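Local structure of aromatic amino acid aminotransferase I (Candida albicans WO-1, 6HNU) at residues I83-F86 / D91-P94; K267-H270 / E274-K277; R345-G348 / D354-I357. The protein binds pyridoxal 5'-phosphate and probably transfers the amino group of aromatic L-amino acids to 2-oxoglutarate, giving aromatic oxo-acids and L-glutamate. All blocks are in the same frame, centred on the assembly; numbering follows the deposited sequence.

In the fold
Along the chain the three contacts follow one another in series, none nested in another and none crossing. Interaction 1 closes a short loop where the end of strand 81-86 meets the segment that follows it. Interaction 2 closes the turn between helix 264-267 and helix 272-278. Interaction 3 lies within the long helix 334-377, where two tryptophans meet. That helix ties the set together: I83 CG2 of interaction 1 lies 3.8 Å from K346 CB of interaction 3, and F275 CG of interaction 2 lies 3.4 Å from I357 CG1. Interactions 1 and 2 do not touch, their nearest atoms being about 21 Å apart.

Interaction 1 of 3, residues I83-F86 / D91-P94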
# COMPACT_ATOMS: atom_id res chain seq x y z
N ILE B 83 16.21 15.48 -13.62
CA ILE B 83 16.78 14.81 -12.42
C ILE B 83 17.06 13.35 -12.81
O ILE B 83 16.27 12.77 -13.57
CB ILE B 83 15.85 14.94 -11.19
CG1 ILE B 83 14.42 14.56 -11.56
CG2 ILE B 83 15.94 16.35 -10.63
CD1 ILE B 83 13.47 14.37 -10.39
N GLU B 84 18.14 12.81 -12.29
CA GLU B 84 18.64 11.47 -12.58
C GLU B 84 18.91 10.77 -11.26
O GLU B 84 19.56 11.37 -10.37
CB GLU B 84 19.92 11.55 -13.40
CG GLU B 84 19.72 12.16 -14.76
CD GLU B 84 20.87 11.85 -15.70
OE1 GLU B 84 22.01 12.04 -15.25
OE2 GLU B 84 20.63 11.35 -16.84
N VAL B 85 18.35 9.57 -11.12
CA VAL B 85 18.75 8.62 -10.07
C VAL B 85 19.36 7.37 -10.72
O VAL B 85 18.63 6.52 -11.27
CB VAL B 85 17.58 8.30 -9.14
CG1 VAL B 85 18.10 7.46 -7.98
CG2 VAL B 85 16.92 9.59 -8.63
N PHE B 86 20.68 7.25 -10.61
CA PHE B 86 21.42 6.05 -11.03
C PHE B 86 21.29 4.94 -9.99
O PHE B 86 21.02 5.20 -8.79
CB PHE B 86 22.89 6.43 -11.22
CG PHE B 86 23.14 7.28 -12.43
CD1 PHE B 86 23.05 8.66 -12.37
CD2 PHE B 86 23.48 6.69 -13.64
CE1 PHE B 86 23.31 9.44 -13.49
CE2 PHE B 86 23.73 7.48 -14.77
CZ PHE B 86 23.64 8.84 -14.69
N ASP B 91 27.46 7.37 -8.99
CA ASP B 91 27.05 7.98 -10.28
C ASP B 91 26.06 9.14 -10.05
O ASP B 91 25.61 9.74 -11.06
CB ASP B 91 26.47 6.91 -11.22
CG ASP B 91 27.51 5.92 -11.71
OD1 ASP B 91 28.70 6.29 -11.73
OD2 ASP B 91 27.12 4.79 -12.04
N ASN B 92 25.72 9.44 -8.79
CA ASN B 92 24.64 10.39 -8.42
C ASN B 92 25.21 11.68 -7.85
O ASN B 92 26.25 11.66 -7.18
CB ASN B 92 23.66 9.81 -7.40
CG ASN B 92 22.65 8.88 -8.03
OD1 ASN B 92 22.18 9.15 -9.13
ND2 ASN B 92 22.30 7.80 -7.32
N VAL B 93 24.49 12.78 -8.04
CA VAL B 93 24.67 14.02 -7.25
C VAL B 93 24.42 13.66 -5.79
O VAL B 93 23.94 12.56 -5.46
CB VAL B 93 23.75 15.13 -7.79
CG1 VAL B 93 24.02 15.38 -9.27
CG2 VAL B 93 22.27 14.82 -7.57
N PRO B 94 24.79 14.55 -4.84
CA PRO B 94 24.61 14.28 -3.42
C PRO B 94 23.15 14.04 -3.03
O PRO B 94 22.24 14.60 -3.68
CB PRO B 94 25.14 15.55 -2.74
CG PRO B 94 26.11 16.12 -3.76
CD PRO B 94 25.45 15.85 -5.09
O HOH W 1 22.08 12.22 -9.83
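F86 and N92 are joined by a pair of hydrogen bonds in which one carboxamide serves both polar groups of a single residue. The backbone N of F86 donates to OD1 of N92 at 2.8 Å; the bond is nearly straight (166°) and arrives in the carbonyl plane, on a lone pair. The same amide returns a bond from its ND2 to the O of F86, longer at 3.2 Å, with the donor tilted out of the carbonyl plane. Asparagine suits this place because its side chain carries an acceptor and a donor side by side and can imitate the edge of a neighbouring strand.

A water extends the polar network. It donates to E84 O at 2.7 Å and more loosely to N92 OD1, and accepts from V93 N, so OD1 receives two donors and the amide is further fixed in its rotation.

The apolar part belongs to the F86 ring. D91 CB sits off-centre over it, 4.0 Å from the centroid, in a CH-pi contact, while N92 OD1 lies at the ring edge, 3.4 Å from CD1. The F86 CG stands beside its own backbone N (chi1 -72°), which brings the ring against D91 CB and next to the amide. A flat, broad side chain can meet both neighbours at once.

Strand 81-86 pairs antiparallel with strand 57-62, through V85 with V58 and I83 with A60, E84 forms a salt bridge with K57, and F86 bonds through its backbone to L99 of helix 99-102. On the helix 334-377 side, I83 and V85 pack on A342, and I83 also reaches K346.

Interaction 2 of 3, residues K267-H270 / E274-K277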
# COMPACT_ATOMS: atom_id res chain seq x y z
N LYS B 267 -3.48 41.51 -2.43
CA LYS B 267 -3.65 40.61 -1.25
C LYS B 267 -2.64 39.45 -1.27
O LYS B 267 -2.44 38.84 -0.21
CB LYS B 267 -5.08 40.05 -1.18
CG LYS B 267 -6.00 40.76 -0.19
CD LYS B 267 -7.26 39.98 0.13
CE LYS B 267 -8.22 39.88 -1.04
NZ LYS B 267 -8.08 38.60 -1.79
N ALA B 268 -2.04 39.13 -2.42
CA ALA B 268 -1.19 37.93 -2.56
C ALA B 268 -0.04 38.04 -1.54
O ALA B 268 0.43 39.18 -1.28
CB ALA B 268 -0.69 37.80 -3.97
N VAL B 269 0.37 36.93 -0.93
CA VAL B 269 1.60 36.90 -0.08
C VAL B 269 2.79 37.25 -0.99
O VAL B 269 2.76 36.85 -2.15
CB VAL B 269 1.78 35.54 0.63
CG1 VAL B 269 0.70 35.33 1.68
CG2 VAL B 269 1.81 34.40 -0.37
N HIS B 270 3.77 37.99 -0.48
CA HIS B 270 4.86 38.59 -1.30
C HIS B 270 6.15 37.78 -1.18
O HIS B 270 7.04 38.04 -2.01
CB HIS B 270 5.10 40.07 -0.92
CG HIS B 270 3.89 40.94 -1.04
ND1 HIS B 270 3.47 41.78 -0.02
CD2 HIS B 270 3.01 41.11 -2.06
CE1 HIS B 270 2.39 42.43 -0.40
NE2 HIS B 270 2.08 42.03 -1.65
N GLU B 274 5.89 35.78 4.60
CA GLU B 274 4.44 36.13 4.59
C GLU B 274 3.67 34.83 4.38
O GLU B 274 2.64 34.63 5.04
CB GLU B 274 4.06 37.13 3.49
CG GLU B 274 4.45 38.56 3.80
CD GLU B 274 3.89 39.62 2.86
OE1 GLU B 274 3.22 39.28 1.87
OE2 GLU B 274 4.12 40.80 3.15
N PHE B 275 4.15 33.97 3.49
CA PHE B 275 3.45 32.69 3.18
C PHE B 275 3.30 31.87 4.47
O PHE B 275 2.15 31.52 4.81
CB PHE B 275 4.17 31.91 2.10
CG PHE B 275 3.62 30.53 1.87
CD1 PHE B 275 2.37 30.36 1.30
CD2 PHE B 275 4.36 29.40 2.23
CE1 PHE B 275 1.89 29.08 1.03
CE2 PHE B 275 3.88 28.12 1.95
CZ PHE B 275 2.63 27.97 1.36
N LEU B 276 4.41 31.59 5.16
CA LEU B 276 4.42 30.72 6.35
C LEU B 276 3.58 31.37 7.47
O LEU B 276 2.95 30.61 8.24
CB LEU B 276 5.86 30.46 6.82
CG LEU B 276 6.73 29.58 5.91
CD1 LEU B 276 8.12 29.43 6.53
CD2 LEU B 276 6.13 28.20 5.64
N LYS B 277 3.57 32.70 7.56
CA LYS B 277 2.79 33.41 8.60
C LYS B 277 1.29 33.34 8.30
O LYS B 277 0.51 33.47 9.25
CB LYS B 277 3.18 34.89 8.76
CG LYS B 277 4.19 35.15 9.87
CD LYS B 277 4.78 36.55 9.87
CE LYS B 277 6.08 36.65 10.65
NZ LYS B 277 7.26 36.35 9.78
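V269 and E274 bring the two backbones closest, their CA atoms 5.5 Å apart. V269 is extended (psi 143°) whereas E274 is already helical, and the CB of E274 points toward segment 267-270.

The E274 carboxylate reaches back to H270. Its OE1 accepts the backbone N of H270 at 2.7 Å, and the N-H meets it from above the carboxylate plane rather than within it. H270 ND1 adds only a weak bond to OE2, 3.4 Å long. The CG of E274 lies beside its backbone N and anti to the carbonyl carbon (chi1 -77°), and the extended chain beyond it takes the carboxylate to H270; glutamate has just the length to span the turn. The nearby carboxylate would probably make protonation of the imidazole easier.

Apart from these bonds, V269 CB lies 4.0 Å from E274 CB, and V269 CG1 lies 3.9 Å from E274 O. V269 CG2 approaches F275 CB at 4.2 Å and comes to the F275 ring at its edge. Branched valine fills the angle between loop and helix, while the F275 ring leads away to L356, I357 and R360 of helix 334-377.

At the start of helix 272-278, D271 OD1 accepts E274 N, while E274 OE1 turns back to H270 N, so the two bonds do not close on one pair of residues. This resembles a capping box, except that the glutamate returns one residue earlier than D271.

Interaction 3 of 3, residues R345-G348 / D354-I357; sequences RKWG and DWLI
W347 and W355 make a buried aromatic contact within helix 334-377, where two indoles eight residues apart come together beside the dimer interface. The six-membered ring of W347 and the five-membered ring of W355 have centroids 5.1 Å apart, and the planes are inclined by 31°, so the two indoles meet obliquely. The far corner of W347 does the touching: CH2 sits above one face of W355, shifted toward its rim, and is 3.5 Å from W355 CE3. Alongside it, W347 CZ3 rests 3.6 Å from W355 CB.

W355 has CG opposite its backbone N (chi1 177°), whereas W347 has CG beside its own (chi1 -71°). G348, next after W347, has a positive phi that interrupts the regular helical angles, and each indole leaves its backbone toward the other. These large, flat side chains can touch while each N-H is paired elsewhere: W347 NE1 with P63 O, W355 NE1 with V301 O.

F67 packs edge-to-face on both rings, and P54 and Y52 of the second subunit lie against W347 and W355 respectively. Together they form a largely aromatic cluster at the dimer interface of this aminotransferase, with the W355 side chain about 11 Å from that of the cofactor-binding S299.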
# COMPACT_ATOMS: atom_id res chain seq x y z
N ARG B 345 14.81 17.79 -3.41
CA ARG B 345 16.20 18.22 -3.15
C ARG B 345 16.71 19.08 -4.30
O ARG B 345 17.50 20.00 -4.03
CB ARG B 345 17.08 17.00 -2.89
CG ARG B 345 16.79 16.43 -1.51
CD ARG B 345 17.59 15.22 -1.15
NE ARG B 345 17.30 14.85 0.23
CZ ARG B 345 17.86 15.42 1.29
NH1 ARG B 345 18.78 16.37 1.13
NH2 ARG B 345 17.51 15.04 2.51
N LYS B 346 16.21 18.86 -5.51
CA LYS B 346 16.61 19.69 -6.69
C LYS B 346 15.99 21.08 -6.51
O LYS B 346 16.68 22.11 -6.70
CB LYS B 346 16.19 19.03 -8.00
CG LYS B 346 16.55 19.84 -9.25
CD LYS B 346 18.05 20.03 -9.38
CE LYS B 346 18.43 20.89 -10.57
NZ LYS B 346 19.90 21.10 -10.61
N TRP B 347 14.72 21.13 -6.08
CA TRP B 347 14.03 22.41 -5.80
C TRP B 347 14.58 23.03 -4.53
O TRP B 347 14.62 24.28 -4.42
CB TRP B 347 12.53 22.13 -5.71
CG TRP B 347 11.84 21.80 -6.98
CD1 TRP B 347 12.33 21.71 -8.25
CD2 TRP B 347 10.44 21.55 -7.08
NE1 TRP B 347 11.32 21.40 -9.12
CE2 TRP B 347 10.15 21.30 -8.42
CE3 TRP B 347 9.41 21.52 -6.14
CZ2 TRP B 347 8.84 21.03 -8.87
CZ3 TRP B 347 8.13 21.24 -6.57
CH2 TRP B 347 7.84 21.01 -7.92
N GLY B 348 14.97 22.18 -3.58
CA GLY B 348 15.29 22.57 -2.19
C GLY B 348 14.06 23.04 -1.45
O GLY B 348 12.96 23.17 -2.04
N ASP B 354 8.34 27.80 -3.10
CA ASP B 354 7.90 28.53 -4.30
C ASP B 354 6.72 27.78 -4.93
O ASP B 354 5.77 28.42 -5.48
CB ASP B 354 9.03 28.71 -5.32
CG ASP B 354 10.20 29.58 -4.90
OD1 ASP B 354 9.99 30.53 -4.14
OD2 ASP B 354 11.31 29.34 -5.43
N TRP B 355 6.83 26.45 -4.98
CA TRP B 355 5.79 25.61 -5.59
C TRP B 355 4.48 25.79 -4.81
O TRP B 355 3.41 25.98 -5.46
CB TRP B 355 6.24 24.15 -5.65
CG TRP B 355 5.17 23.28 -6.20
CD1 TRP B 355 4.23 22.57 -5.51
CD2 TRP B 355 4.90 23.08 -7.58
NE1 TRP B 355 3.44 21.87 -6.38
CE2 TRP B 355 3.80 22.18 -7.66
CE3 TRP B 355 5.51 23.51 -8.77
CZ2 TRP B 355 3.31 21.71 -8.87
CZ3 TRP B 355 5.01 23.05 -9.97
CH2 TRP B 355 3.92 22.17 -10.03
N LEU B 356 4.54 25.72 -3.49
CA LEU B 356 3.34 25.86 -2.61
C LEU B 356 2.75 27.27 -2.72
O LEU B 356 1.51 27.40 -2.67
CB LEU B 356 3.74 25.51 -1.18
CG LEU B 356 4.33 24.11 -1.01
CD1 LEU B 356 4.70 23.91 0.44
CD2 LEU B 356 3.37 23.02 -1.48
N ILE B 357 3.58 28.30 -2.97
CA ILE B 357 3.09 29.70 -3.13
C ILE B 357 2.39 29.84 -4.50
O ILE B 357 1.34 30.49 -4.58
CB ILE B 357 4.28 30.66 -2.91
CG1 ILE B 357 4.61 30.73 -1.42
CG2 ILE B 357 4.01 32.04 -3.51
CD1 ILE B 357 6.00 31.20 -1.15